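Local coordinates for malonate decarboxylase subunit alpha (Acinetobacter baumannii ATCC 17978, PDB 6MPR), which probably transfers the acyl carrier protein from its acetyl thioester to malonate, giving the malonyl thioester that is then decarboxylated, at residues A[68-73]-A[229-235]; A[165-171]-A[205-210]. All coordinates share one frame. Residues are numbered along the deposited sequence.

Contact 1: residues A[68-73]-A[229-235]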
ATOM      1  N   ASN A  68      -0.572   0.226 -17.024  1.00  9.38           N
ATOM      2  CA  ASN A  68      -1.941   0.045 -17.485  0.52 12.80           C
ATOM      3  C   ASN A  68      -2.215   0.863 -18.742  1.00 16.20           C
ATOM      4  O   ASN A  68      -2.920   0.392 -19.647  1.00 14.40           O
ATOM      5  CB  ASN A  68      -2.952   0.400 -16.403  0.52 15.41           C
ATOM      6  CG  ASN A  68      -4.388   0.124 -16.854  0.52 18.52           C
ATOM      7  OD1 ASN A  68      -4.860  -1.018 -16.803  0.52 24.40           O
ATOM      8  ND2 ASN A  68      -5.069   1.157 -17.331  0.52 15.01           N
ATOM      9  N   GLN A  69      -1.655   2.072 -18.838  1.00 10.92           N
ATOM     10  CA  GLN A  69      -1.870   2.937 -19.994  1.00 10.42           C
ATOM     11  C   GLN A  69      -0.586   3.119 -20.800  1.00  9.76           C
ATOM     12  O   GLN A  69      -0.490   2.624 -21.925  1.00 12.52           O
ATOM     13  CB  GLN A  69      -2.434   4.284 -19.527  1.00 11.72           C
ATOM     14  CG  GLN A  69      -3.733   4.160 -18.733  1.00 12.08           C
ATOM     15  CD  GLN A  69      -3.957   5.351 -17.815  1.00 13.18           C
ATOM     16  OE1 GLN A  69      -3.649   5.289 -16.623  1.00 13.43           O
ATOM     17  NE2 GLN A  69      -4.493   6.429 -18.358  1.00 13.55           N
ATOM     18  N   LYS A  70       0.414   3.812 -20.254  1.00 14.33           N
ATOM     19  CA  LYS A  70       1.662   4.067 -20.976  1.00 10.43           C
ATOM     20  C   LYS A  70       2.402   2.770 -21.277  1.00 13.12           C
ATOM     21  O   LYS A  70       2.599   1.946 -20.382  1.00 10.18           O
ATOM     22  CB  LYS A  70       2.554   4.990 -20.136  1.00 11.32           C
ATOM     23  CG  LYS A  70       3.992   5.093 -20.610  1.00 13.53           C
ATOM     24  CD  LYS A  70       4.746   6.119 -19.767  1.00 12.42           C
ATOM     25  CE  LYS A  70       5.086   5.581 -18.391  1.00 11.55           C
ATOM     26  NZ  LYS A  70       5.755   6.610 -17.516  1.00 12.07           N
ATOM     27  N   GLN A  71       2.831   2.599 -22.534  1.00 11.59           N
ATOM     28  CA  GLN A  71       3.597   1.433 -22.967  1.00  8.07           C
ATOM     29  C   GLN A  71       4.951   1.881 -23.496  1.00 10.60           C
ATOM     30  O   GLN A  71       5.027   2.746 -24.381  1.00 11.39           O
ATOM     31  CB  GLN A  71       2.899   0.620 -24.077  1.00 11.99           C
ATOM     32  CG  GLN A  71       1.433   0.258 -23.807  1.00  9.39           C
ATOM     33  CD  GLN A  71       1.292  -0.614 -22.578  1.00 18.88           C
ATOM     34  OE1 GLN A  71       2.064  -1.570 -22.387  1.00 11.52           O
ATOM     35  NE2 GLN A  71       0.324  -0.286 -21.726  1.00 12.22           N
ATOM     36  N   ALA A  72       6.012   1.271 -22.976  1.00  8.07           N
ATOM     37  CA  ALA A  72       7.343   1.465 -23.545  1.00 10.15           C
ATOM     38  C   ALA A  72       7.446   0.598 -24.802  1.00 12.16           C
ATOM     39  O   ALA A  72       8.165  -0.404 -24.867  1.00  9.96           O
ATOM     40  CB  ALA A  72       8.408   1.112 -22.520  1.00 11.21           C
ATOM     41  N   ASP A  73       6.681   0.981 -25.818  1.00  9.16           N
ATOM     42  CA  ASP A  73       6.489   0.055 -26.937  1.00 10.77           C
ATOM     43  C   ASP A  73       7.694  -0.016 -27.866  1.00 14.35           C
ATOM     44  O   ASP A  73       7.884  -1.034 -28.542  1.00 14.84           O
ATOM     45  CB  ASP A  73       5.228   0.416 -27.726  1.00 15.92           C
ATOM     46  CG  ASP A  73       5.341   1.732 -28.467  1.00 15.87           C
ATOM     47  OD1 ASP A  73       5.433   2.804 -27.813  1.00 14.66           O
ATOM     48  OD2 ASP A  73       5.351   1.694 -29.717  1.00 14.11           O
ATOM     49  N   PHE A 229       5.764   7.211 -27.189  1.00 10.52           N
ATOM     50  CA  PHE A 229       5.284   6.014 -26.505  1.00 13.25           C
ATOM     51  C   PHE A 229       3.785   5.821 -26.707  1.00 13.27           C
ATOM     52  O   PHE A 229       3.007   6.781 -26.774  1.00 12.81           O
ATOM     53  CB  PHE A 229       5.648   6.022 -24.996  1.00 12.84           C
ATOM     54  CG  PHE A 229       4.953   7.086 -24.152  1.00 14.39           C
ATOM     55  CD1 PHE A 229       3.618   6.955 -23.760  1.00 12.04           C
ATOM     56  CD2 PHE A 229       5.673   8.168 -23.665  1.00 11.73           C
ATOM     57  CE1 PHE A 229       3.007   7.914 -22.957  1.00 11.76           C
ATOM     58  CE2 PHE A 229       5.080   9.135 -22.870  1.00 12.85           C
ATOM     59  CZ  PHE A 229       3.730   9.010 -22.506  1.00 13.45           C
ATOM     60  N   TYR A 230       3.405   4.556 -26.874  1.00 11.39           N
ATOM     61  CA  TYR A 230       2.027   4.182 -27.145  1.00 15.11           C
ATOM     62  C   TYR A 230       1.158   4.346 -25.910  1.00  9.78           C
ATOM     63  O   TYR A 230       1.551   3.965 -24.802  1.00 13.47           O
ATOM     64  CB  TYR A 230       1.979   2.728 -27.601  1.00 14.90           C
ATOM     65  CG  TYR A 230       0.599   2.213 -27.919  1.00 16.03           C
ATOM     66  CD1 TYR A 230       0.034   2.444 -29.159  1.00 18.45           C
ATOM     67  CD2 TYR A 230      -0.145   1.503 -26.975  1.00 17.62           C
ATOM     68  CE1 TYR A 230      -1.230   1.981 -29.470  1.00 22.53           C
ATOM     69  CE2 TYR A 230      -1.422   1.031 -27.283  1.00 19.17           C
ATOM     70  CZ  TYR A 230      -1.952   1.274 -28.536  1.00 28.49           C
ATOM     71  OH  TYR A 230      -3.208   0.823 -28.876  1.00 34.05           O
ATOM     72  N   ILE A 231      -0.042   4.887 -26.107  1.00 14.79           N
ATOM     73  CA  ILE A 231      -1.038   4.962 -25.041  1.00  9.57           C
ATOM     74  C   ILE A 231      -2.405   5.184 -25.678  1.00 15.81           C
ATOM     75  O   ILE A 231      -2.544   5.989 -26.601  1.00 18.44           O
ATOM     76  CB  ILE A 231      -0.684   6.071 -24.022  1.00 12.00           C
ATOM     77  CG1 ILE A 231      -1.760   6.162 -22.944  1.00 11.85           C
ATOM     78  CG2 ILE A 231      -0.462   7.422 -24.700  1.00 19.48           C
ATOM     79  CD1 ILE A 231      -1.343   7.037 -21.767  1.00 15.32           C
ATOM     80  N   GLU A 232      -3.433   4.433 -25.175  1.00 13.49           N
ATOM     81  CA  GLU A 232      -4.840   4.464 -25.589  1.00 18.73           C
ATOM     82  C   GLU A 232      -5.699   5.212 -24.585  1.00 14.51           C
ATOM     83  O   GLU A 232      -5.384   5.251 -23.398  1.00 16.62           O
ATOM     84  CB  GLU A 232      -5.423   3.050 -25.690  1.00 20.13           C
ATOM     85  CG  GLU A 232      -4.737   2.085 -26.564  1.00 28.20           C
ATOM     86  CD  GLU A 232      -5.557   0.812 -26.655  1.00 27.76           C
ATOM     87  OE1 GLU A 232      -6.620   0.843 -27.310  1.00 32.63           O
ATOM     88  OE2 GLU A 232      -5.165  -0.194 -26.036  1.00 27.59           O
ATOM     89  N   PRO A 233      -6.852   5.761 -25.014  1.00 15.78           N
ATOM     90  CA  PRO A 233      -7.805   6.321 -24.051  1.00 14.67           C
ATOM     91  C   PRO A 233      -8.621   5.229 -23.390  1.00 14.77           C
ATOM     92  O   PRO A 233      -9.677   4.839 -23.900  1.00 29.50           O
ATOM     93  CB  PRO A 233      -8.689   7.238 -24.915  1.00 10.72           C
ATOM     94  CG  PRO A 233      -8.648   6.614 -26.270  1.00 23.01           C
ATOM     95  CD  PRO A 233      -7.266   6.006 -26.409  1.00 20.74           C
ATOM     96  N   LEU A 234      -8.160   4.740 -22.248  1.00 11.99           N
ATOM     97  CA  LEU A 234      -8.814   3.633 -21.569  1.00 12.46           C
ATOM     98  C   LEU A 234      -9.771   4.078 -20.469  1.00 15.64           C
ATOM     99  O   LEU A 234     -10.449   3.223 -19.884  1.00 16.59           O
ATOM    100  CB  LEU A 234      -7.755   2.697 -20.978  1.00 17.17           C
ATOM    101  CG  LEU A 234      -6.776   2.100 -21.995  1.00 20.07           C
ATOM    102  CD1 LEU A 234      -5.690   1.315 -21.273  1.00 22.59           C
ATOM    103  CD2 LEU A 234      -7.507   1.215 -23.009  1.00 21.81           C
ATOM    104  N   PHE A 235      -9.857   5.382 -20.177  1.00 13.25           N
ATOM    105  CA  PHE A 235     -10.650   5.872 -19.053  1.00 14.85           C
ATOM    106  C   PHE A 235     -11.710   6.861 -19.514  1.00 14.35           C
ATOM    107  O   PHE A 235     -12.148   7.733 -18.756  1.00 15.25           O
ATOM    108  CB  PHE A 235      -9.733   6.452 -17.972  1.00 13.43           C
ATOM    109  CG  PHE A 235      -8.950   5.380 -17.271  1.00 15.70           C
ATOM    110  CD1 PHE A 235      -7.760   4.919 -17.802  1.00 11.57           C
ATOM    111  CD2 PHE A 235      -9.470   4.750 -16.152  1.00 17.57           C
ATOM    112  CE1 PHE A 235      -7.069   3.899 -17.183  1.00 14.13           C
ATOM    113  CE2 PHE A 235      -8.789   3.717 -15.539  1.00 22.95           C
ATOM    114  CZ  PHE A 235      -7.584   3.293 -16.059  1.00 19.44           C
TER
HETATM  115  O   HOH W   1      -2.590   2.187 -23.445  1.00 15.59           O
HETATM  116  O   HOH W   2      -5.793   6.085 -20.938  1.00 22.84           O

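Contact 2: residues A[165-171]-A[205-210]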
ATOM      1  N   MET A 165      10.496  12.941 -21.710  1.00 11.64           N
ATOM      2  CA  MET A 165      11.709  13.683 -22.026  1.00 14.10           C
ATOM      3  C   MET A 165      12.826  13.258 -21.086  1.00 15.24           C
ATOM      4  O   MET A 165      12.581  12.930 -19.921  1.00 14.65           O
ATOM      5  CB  MET A 165      11.440  15.195 -21.925  1.00 17.51           C
ATOM      6  CG  MET A 165      12.568  16.078 -22.369  1.00 21.18           C
ATOM      7  SD  MET A 165      12.103  17.823 -22.216  1.00 21.32           S
ATOM      8  CE  MET A 165      11.420  18.122 -23.851  1.00 19.31           C
ATOM      9  N   ALA A 166      14.044  13.221 -21.612  1.00 15.03           N
ATOM     10  CA  ALA A 166      15.231  13.033 -20.793  1.00 13.04           C
ATOM     11  C   ALA A 166      16.263  14.079 -21.171  1.00 13.65           C
ATOM     12  O   ALA A 166      16.306  14.547 -22.313  1.00 12.54           O
ATOM     13  CB  ALA A 166      15.850  11.642 -20.961  1.00 10.69           C
ATOM     14  N   ASP A 167      17.092  14.446 -20.200  1.00 13.91           N
ATOM     15  CA  ASP A 167      18.296  15.196 -20.514  1.00 12.38           C
ATOM     16  C   ASP A 167      19.435  14.192 -20.711  1.00 16.96           C
ATOM     17  O   ASP A 167      19.231  12.980 -20.633  1.00 15.14           O
ATOM     18  CB  ASP A 167      18.587  16.230 -19.430  1.00 12.62           C
ATOM     19  CG  ASP A 167      19.010  15.612 -18.101  1.00 22.61           C
ATOM     20  OD1 ASP A 167      19.281  14.395 -18.018  1.00 18.92           O
ATOM     21  OD2 ASP A 167      19.072  16.371 -17.117  1.00 18.06           O
ATOM     22  N   ARG A 168      20.650  14.688 -20.938  1.00 18.76           N
ATOM     23  CA  ARG A 168      21.754  13.784 -21.241  1.00 18.57           C
ATOM     24  C   ARG A 168      22.394  13.179 -19.997  1.00 23.10           C
ATOM     25  O   ARG A 168      23.331  12.380 -20.120  1.00 26.01           O
ATOM     26  CB  ARG A 168      22.802  14.498 -22.093  1.00 21.56           C
ATOM     27  CG  ARG A 168      22.261  14.874 -23.457  1.00 21.66           C
ATOM     28  CD  ARG A 168      23.353  15.416 -24.352  1.00 21.23           C
ATOM     29  NE  ARG A 168      22.865  15.634 -25.703  1.00 24.89           N
ATOM     30  CZ  ARG A 168      22.922  14.725 -26.672  1.00 26.23           C
ATOM     31  NH1 ARG A 168      23.439  13.524 -26.425  1.00 19.16           N
ATOM     32  NH2 ARG A 168      22.451  15.012 -27.878  1.00 32.77           N
ATOM     33  N   GLN A 169      21.902  13.518 -18.813  1.00 21.28           N
ATOM     34  CA  GLN A 169      22.315  12.836 -17.597  1.00 20.62           C
ATOM     35  C   GLN A 169      21.410  11.661 -17.250  1.00 16.16           C
ATOM     36  O   GLN A 169      21.791  10.830 -16.420  1.00 16.74           O
ATOM     37  CB  GLN A 169      22.341  13.820 -16.425  1.00 20.81           C
ATOM     38  CG  GLN A 169      23.541  14.743 -16.427  1.00 32.05           C
ATOM     39  CD  GLN A 169      24.815  13.997 -16.104  1.00 43.47           C
ATOM     40  OE1 GLN A 169      25.049  13.631 -14.954  1.00 53.04           O
ATOM     41  NE2 GLN A 169      25.634  13.744 -17.121  1.00 47.52           N
ATOM     42  N   GLY A 170      20.227  11.580 -17.851  1.00 14.31           N
ATOM     43  CA  GLY A 170      19.261  10.556 -17.509  1.00 15.37           C
ATOM     44  C   GLY A 170      18.155  10.984 -16.568  1.00 12.68           C
ATOM     45  O   GLY A 170      17.385  10.128 -16.125  1.00 13.11           O
ATOM     46  N   ASN A 171      18.062  12.269 -16.225  1.00 13.05           N
ATOM     47  CA  ASN A 171      16.855  12.773 -15.573  1.00 12.81           C
ATOM     48  C   ASN A 171      15.656  12.600 -16.505  1.00 10.03           C
ATOM     49  O   ASN A 171      15.741  12.914 -17.692  1.00 12.29           O
ATOM     50  CB  ASN A 171      17.017  14.252 -15.221  1.00 13.01           C
ATOM     51  CG  ASN A 171      18.057  14.496 -14.146  1.00 16.01           C
ATOM     52  OD1 ASN A 171      17.901  14.050 -13.005  1.00 15.88           O
ATOM     53  ND2 ASN A 171      19.106  15.245 -14.492  1.00 15.42           N
ATOM     54  N   ASP A 205      20.020  19.731 -21.193  1.00 20.23           N
ATOM     55  CA  ASP A 205      20.231  20.122 -19.810  1.00 19.62           C
ATOM     56  C   ASP A 205      18.960  19.932 -19.006  1.00 21.20           C
ATOM     57  O   ASP A 205      17.855  20.036 -19.538  1.00 16.63           O
ATOM     58  CB  ASP A 205      20.689  21.578 -19.693  1.00 22.14           C
ATOM     59  CG  ASP A 205      21.076  21.944 -18.273  1.00 31.00           C
ATOM     60  OD1 ASP A 205      22.125  21.461 -17.795  1.00 33.10           O
ATOM     61  OD2 ASP A 205      20.319  22.698 -17.628  1.00 25.91           O
ATOM     62  N   VAL A 206      19.141  19.672 -17.707  1.00 19.67           N
ATOM     63  CA  VAL A 206      18.020  19.381 -16.818  1.00 14.41           C
ATOM     64  C   VAL A 206      17.050  20.557 -16.751  1.00 17.91           C
ATOM     65  O   VAL A 206      15.841  20.367 -16.550  1.00 15.96           O
ATOM     66  CB  VAL A 206      18.552  18.987 -15.421  1.00 15.60           C
ATOM     67  CG1 VAL A 206      19.306  20.134 -14.777  1.00 20.69           C
ATOM     68  CG2 VAL A 206      17.410  18.517 -14.536  1.00 17.41           C
ATOM     69  N   SER A 207      17.554  21.778 -16.946  1.00 16.58           N
ATOM     70  CA  SER A 207      16.734  22.979 -16.898  1.00 18.11           C
ATOM     71  C   SER A 207      15.703  23.046 -18.021  1.00 17.30           C
ATOM     72  O   SER A 207      14.766  23.847 -17.918  1.00 18.11           O
ATOM     73  CB  SER A 207      17.642  24.213 -16.917  1.00 17.83           C
ATOM     74  OG  SER A 207      18.380  24.298 -18.130  1.00 19.12           O
ATOM     75  N   GLU A 208      15.813  22.223 -19.074  1.00 15.08           N
ATOM     76  CA  GLU A 208      14.744  22.240 -20.071  1.00 14.32           C
ATOM     77  C   GLU A 208      13.586  21.312 -19.716  1.00 13.46           C
ATOM     78  O   GLU A 208      12.507  21.446 -20.299  1.00 17.51           O
ATOM     79  CB  GLU A 208      15.259  21.873 -21.469  1.00 17.55           C
ATOM     80  CG  GLU A 208      14.252  22.264 -22.574  1.00 23.64           C
ATOM     81  CD  GLU A 208      14.773  22.143 -23.999  1.00 21.24           C
ATOM     82  OE1 GLU A 208      15.989  21.920 -24.192  1.00 18.23           O
ATOM     83  OE2 GLU A 208      13.948  22.290 -24.930  1.00 20.00           O
ATOM     84  N   LEU A 209      13.786  20.365 -18.799  1.00 15.74           N
ATOM     85  CA  LEU A 209      12.697  19.470 -18.445  1.00 12.11           C
ATOM     86  C   LEU A 209      11.625  20.244 -17.688  1.00 16.98           C
ATOM     87  O   LEU A 209      11.946  21.104 -16.865  1.00 15.91           O
ATOM     88  CB  LEU A 209      13.178  18.314 -17.571  1.00 13.17           C
ATOM     89  CG  LEU A 209      14.319  17.416 -18.034  1.00 22.03           C
ATOM     90  CD1 LEU A 209      14.556  16.333 -16.981  1.00 20.97           C
ATOM     91  CD2 LEU A 209      13.994  16.777 -19.334  1.00 21.85           C
ATOM     92  N   PRO A 210      10.353  19.965 -17.941  1.00 14.11           N
ATOM     93  CA  PRO A 210       9.299  20.589 -17.126  1.00 15.90           C
ATOM     94  C   PRO A 210       9.501  20.340 -15.638  1.00 16.11           C
ATOM     95  O   PRO A 210       9.393  21.269 -14.825  1.00 14.91           O
ATOM     96  CB  PRO A 210       8.028  19.938 -17.680  1.00 17.08           C
ATOM     97  CG  PRO A 210       8.390  19.680 -19.155  1.00 16.80           C
ATOM     98  CD  PRO A 210       9.814  19.192 -19.070  1.00 15.56           C
TER
HETATM   99  O   HOH W   3      21.480  17.877 -16.959  1.00 23.31           O

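Contact 1: residues A[68-73]-A[229-235]
Two loops, neither of them in a regular strand, are held by one good backbone hydrogen bond, one bond to a side chain and two bridging waters. Gln71 N donates to Tyr230 O (2.9 Å), while the N of Tyr230 turns to the side chain of Asp73, reaching Asp73 OD1 at 2.8 Å. Where the loops diverge, water takes over: water 1 donates to Gln69 O (2.6 Å) and accepts from Glu232 N (3.0 Å), and water 2 accepts from Gln69 NE2 (2.9 Å) and Leu234 N (3.0 Å). Gln69 NE2 also bonds to Thr323 O. Side-chain packing fills in around this polar seam. Lys70 lays its aliphatic chain over the Phe229 ring, CG standing 4.0 Å from the ring centroid in a CH-pi contact, while its NZ goes on to Ser177 O. Ile231 CD1 packs on Gln69 CB at 3.7 Å, and Asn68 ND2 meets the edge of the Phe235 ring, 3.4 Å from CE1. Ala72, centre of an inverse gamma turn, is the N-cap residue of helix 73-79. The contact thus joins the connection from strand 61-64 to helix 73-79 with the loop between strand 221-224 and helix 244-261, and Phe229 rests on strands 158-163 and 194-199.

Contact 2: residues A[165-171]-A[205-210]
An Asx turn at Asp167, built into a type I beta turn from Asp167 to Gly170, shapes the loop that packs here against the short 3-10 segment 206-208. Asp167 OD1 accepts from Gln169 N at 2.9 Å, and Asp167 OD2 takes a nearly straight bond from Asn171 ND2 (2.9 Å). A second Asx turn, with Asp205 OD2 accepting from Ser207 N at 3.0 Å, starts the 3-10 turn. Between these self-braced loops the direct contacts are van der Waals: Leu209 pushes its two methyls between Met165 and Asn171, CD2 lying 3.4 Å from Met165 CG and CD1 3.7 Å from Asn171 CB. Met165 SD also rests 4.1 Å from Pro210 CD. Water 3 spans the gap, donating to Asp167 OD2 (2.8 Å) and accepting weakly from Val206 N (3.0 Å). Asn171 OD1 is held by Ala216 N. Strand 165-166 is the middle one of a small three-stranded sheet, antiparallel to 172-173 and parallel to 201-202; the 205-210 loop follows 201-202 on the way to strand 221-224.

In the fold
Contact 2 is nested in the loop that contact 1 closes, and their centres lie 22 Å apart, with about 7 Å between nearest atoms. Both involve connections of the same eight-stranded parallel sheet: contact 1 brings together loops after strands 61-64 and 221-224, while contact 2 joins excursions after 158-163 and 194-199, the two strands that lie between those in the sheet order. Depth separates them. Contact 1, some 13 Å from the chain centre, has half of its touching residues buried and is held by a backbone hydrogen bond, a bond from Tyr230 N to Asp73 and two waters. Contact 2, about 30 Å out, is more exposed and pairs loops through apolar side chains and a single water bridge, without a direct hydrogen bond.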